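Local coordinates for dihydrodipicolinate synthase (PDB 1XKY), which probably catalyses the condensation of pyruvate with aspartate semialdehyde that commits the pathway to lysine, as dihydrodipicolinate synthases do, at residues P121-M126 against V156-R161. Sequence-based numbering, arbitrary orientation.
Sequences PSQEGM and VDTVVR
Thr158 and Gln123 meet through their polar ends: the threonine OG1 donates to Gln123 OE1 over 2.8 Å, arriving in the amide plane on a lone pair, with a C=O...O angle of 129°. The glutamine chain is bent at chi2 (-53°), which turns its amide so that OE1 meets the hydroxyl; CB, pointing toward helix 156-163, already packs 3.5 Å from Thr158 OG1. Threonine suits this buried place because its short side chain sets a hydroxyl beside Gln123, and Ser155 OG is a second partner for it. One turn further on, the long, oppositely charged chains of Arg161 and Glu124 span the two helices in a salt bridge. Arg161 NH1 gives the main bond to Glu124 OE1, 3.0 Å long and fairly straight at 163°, while NH2 adds a weak one. Carboxylate and guanidinium are nearly coplanar, and a water links Glu124 OE2 to NH2, weakly on the arginine side. Tyr127 makes a cation-pi contact with Arg161. Glutamine can accept and donate at once: OE1 also accepts from Ser155 N, and NE2 donates to Gln153 O, fastening the loop before helix 156-163. Ser122 OG caps helix 123-135, accepting from Gly125 N. The contact joins neighbouring outer helices of a TIM barrel.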
ATOM      1  N   PRO A 121     -11.251  12.796  -8.238  1.00 16.54           N
ATOM      2  CA  PRO A 121     -10.897  13.758  -9.277  1.00 16.25           C
ATOM      3  C   PRO A 121      -9.396  13.824  -9.580  1.00 16.24           C
ATOM      4  O   PRO A 121      -8.573  13.400  -8.772  1.00 15.42           O
ATOM      5  CB  PRO A 121     -11.372  15.090  -8.688  1.00 16.60           C
ATOM      6  CG  PRO A 121     -11.269  14.902  -7.227  1.00 16.97           C
ATOM      7  CD  PRO A 121     -11.701  13.470  -7.005  1.00 16.60           C
ATOM      8  N   SER A 122      -9.062  14.394 -10.735  1.00 15.94           N
ATOM      9  CA  SER A 122      -7.678  14.589 -11.140  1.00 15.86           C
ATOM     10  C   SER A 122      -7.107  15.806 -10.432  1.00 16.18           C
ATOM     11  O   SER A 122      -7.834  16.539  -9.765  1.00 15.51           O
ATOM     12  CB  SER A 122      -7.610  14.836 -12.641  1.00 15.93           C
ATOM     13  OG  SER A 122      -8.201  16.082 -12.944  1.00 14.30           O
ATOM     14  N   GLN A 123      -5.810  16.050 -10.622  1.00 16.59           N
ATOM     15  CA  GLN A 123      -5.183  17.268 -10.083  1.00 16.58           C
ATOM     16  C   GLN A 123      -5.822  18.522 -10.656  1.00 16.74           C
ATOM     17  O   GLN A 123      -6.137  19.451  -9.912  1.00 16.27           O
ATOM     18  CB  GLN A 123      -3.668  17.279 -10.334  1.00 16.75           C
ATOM     19  CG  GLN A 123      -2.920  16.211  -9.565  1.00 17.04           C
ATOM     20  CD  GLN A 123      -3.222  16.245  -8.082  1.00 17.72           C
ATOM     21  OE1 GLN A 123      -3.131  17.300  -7.438  1.00 18.68           O
ATOM     22  NE2 GLN A 123      -3.611  15.097  -7.533  1.00 16.86           N
ATOM     23  N   GLU A 124      -6.031  18.543 -11.974  1.00 16.82           N
ATOM     24  CA  GLU A 124      -6.628  19.707 -12.632  1.00 16.84           C
ATOM     25  C   GLU A 124      -8.109  19.848 -12.258  1.00 16.78           C
ATOM     26  O   GLU A 124      -8.600  20.964 -12.130  1.00 16.35           O
ATOM     27  CB  GLU A 124      -6.429  19.634 -14.150  1.00 17.12           C
ATOM     28  CG  GLU A 124      -7.024  20.791 -14.968  1.00 17.68           C
ATOM     29  CD  GLU A 124      -6.399  22.145 -14.697  1.00 17.40           C
ATOM     30  OE1 GLU A 124      -5.308  22.218 -14.096  1.00 18.57           O
ATOM     31  OE2 GLU A 124      -7.003  23.154 -15.102  1.00 19.29           O
ATOM     32  N   GLY A 125      -8.808  18.726 -12.076  1.00 16.88           N
ATOM     33  CA  GLY A 125     -10.195  18.752 -11.584  1.00 16.76           C
ATOM     34  C   GLY A 125     -10.283  19.442 -10.233  1.00 16.72           C
ATOM     35  O   GLY A 125     -11.105  20.349 -10.028  1.00 16.57           O
ATOM     36  N   MET A 126      -9.400  19.038  -9.325  1.00 16.32           N
ATOM     37  CA  MET A 126      -9.351  19.618  -7.997  1.00 16.71           C
ATOM     38  C   MET A 126      -8.945  21.082  -8.046  1.00 16.66           C
ATOM     39  O   MET A 126      -9.496  21.899  -7.320  1.00 16.50           O
ATOM     40  CB  MET A 126      -8.405  18.830  -7.092  1.00 16.54           C
ATOM     41  CG  MET A 126      -9.005  17.519  -6.643  1.00 16.58           C
ATOM     42  SD  MET A 126      -8.051  16.746  -5.338  1.00 18.81           S
ATOM     43  CE  MET A 126      -6.791  15.901  -6.287  1.00 18.96           C
ATOM     44  N   VAL A 156       1.803  18.587  -4.375  1.00 17.67           N
ATOM     45  CA  VAL A 156       2.520  19.804  -4.004  1.00 18.07           C
ATOM     46  C   VAL A 156       2.289  20.896  -5.051  1.00 18.29           C
ATOM     47  O   VAL A 156       1.966  22.028  -4.706  1.00 17.84           O
ATOM     48  CB  VAL A 156       4.045  19.542  -3.830  1.00 18.27           C
ATOM     49  CG1 VAL A 156       4.813  20.863  -3.695  1.00 18.95           C
ATOM     50  CG2 VAL A 156       4.305  18.617  -2.627  1.00 18.84           C
ATOM     51  N   ASP A 157       2.444  20.538  -6.324  1.00 18.64           N
ATOM     52  CA  ASP A 157       2.251  21.470  -7.438  1.00 19.30           C
ATOM     53  C   ASP A 157       0.860  22.105  -7.441  1.00 18.37           C
ATOM     54  O   ASP A 157       0.720  23.313  -7.628  1.00 17.72           O
ATOM     55  CB  ASP A 157       2.504  20.761  -8.774  1.00 20.15           C
ATOM     56  CG  ASP A 157       3.994  20.511  -9.050  1.00 24.24           C
ATOM     57  OD1 ASP A 157       4.874  20.978  -8.265  1.00 30.03           O
ATOM     58  OD2 ASP A 157       4.284  19.839 -10.069  1.00 28.86           O
ATOM     59  N   THR A 158      -0.164  21.292  -7.226  1.00 17.56           N
ATOM     60  CA  THR A 158      -1.532  21.792  -7.187  1.00 17.28           C
ATOM     61  C   THR A 158      -1.741  22.758  -6.018  1.00 17.21           C
ATOM     62  O   THR A 158      -2.395  23.799  -6.176  1.00 16.98           O
ATOM     63  CB  THR A 158      -2.534  20.633  -7.133  1.00 17.50           C
ATOM     64  OG1 THR A 158      -2.371  19.832  -8.309  1.00 17.03           O
ATOM     65  CG2 THR A 158      -3.987  21.146  -7.053  1.00 17.11           C
ATOM     66  N   VAL A 159      -1.150  22.439  -4.864  1.00 17.14           N
ATOM     67  CA  VAL A 159      -1.253  23.301  -3.684  1.00 17.47           C
ATOM     68  C   VAL A 159      -0.564  24.629  -3.926  1.00 17.67           C
ATOM     69  O   VAL A 159      -1.101  25.681  -3.577  1.00 17.29           O
ATOM     70  CB  VAL A 159      -0.685  22.636  -2.404  1.00 17.29           C
ATOM     71  CG1 VAL A 159      -0.713  23.619  -1.225  1.00 17.20           C
ATOM     72  CG2 VAL A 159      -1.488  21.404  -2.060  1.00 17.27           C
ATOM     73  N   VAL A 160       0.611  24.579  -4.551  1.00 17.83           N
ATOM     74  CA  VAL A 160       1.347  25.792  -4.887  1.00 18.10           C
ATOM     75  C   VAL A 160       0.520  26.672  -5.835  1.00 17.81           C
ATOM     76  O   VAL A 160       0.367  27.861  -5.592  1.00 17.75           O
ATOM     77  CB  VAL A 160       2.744  25.483  -5.506  1.00 17.98           C
ATOM     78  CG1 VAL A 160       3.407  26.774  -6.022  1.00 19.39           C
ATOM     79  CG2 VAL A 160       3.655  24.797  -4.496  1.00 18.03           C
ATOM     80  N   ARG A 161      -0.015  26.093  -6.905  1.00 18.03           N
ATOM     81  CA  ARG A 161      -0.871  26.851  -7.834  1.00 18.34           C
ATOM     82  C   ARG A 161      -2.052  27.489  -7.096  1.00 18.21           C
ATOM     83  O   ARG A 161      -2.351  28.667  -7.291  1.00 18.87           O
ATOM     84  CB  ARG A 161      -1.406  25.968  -8.959  1.00 18.31           C
ATOM     85  CG  ARG A 161      -0.365  25.429  -9.917  1.00 19.36           C
ATOM     86  CD  ARG A 161      -1.006  24.436 -10.875  1.00 20.80           C
ATOM     87  NE  ARG A 161      -1.984  25.074 -11.755  1.00 21.76           N
ATOM     88  CZ  ARG A 161      -2.947  24.432 -12.414  1.00 22.82           C
ATOM     89  NH1 ARG A 161      -3.086  23.124 -12.301  1.00 23.88           N
ATOM     90  NH2 ARG A 161      -3.778  25.107 -13.193  1.00 24.19           N
TER
HETATM   91  O   HOH W   1      -5.509  25.058 -15.905  1.00 32.25           O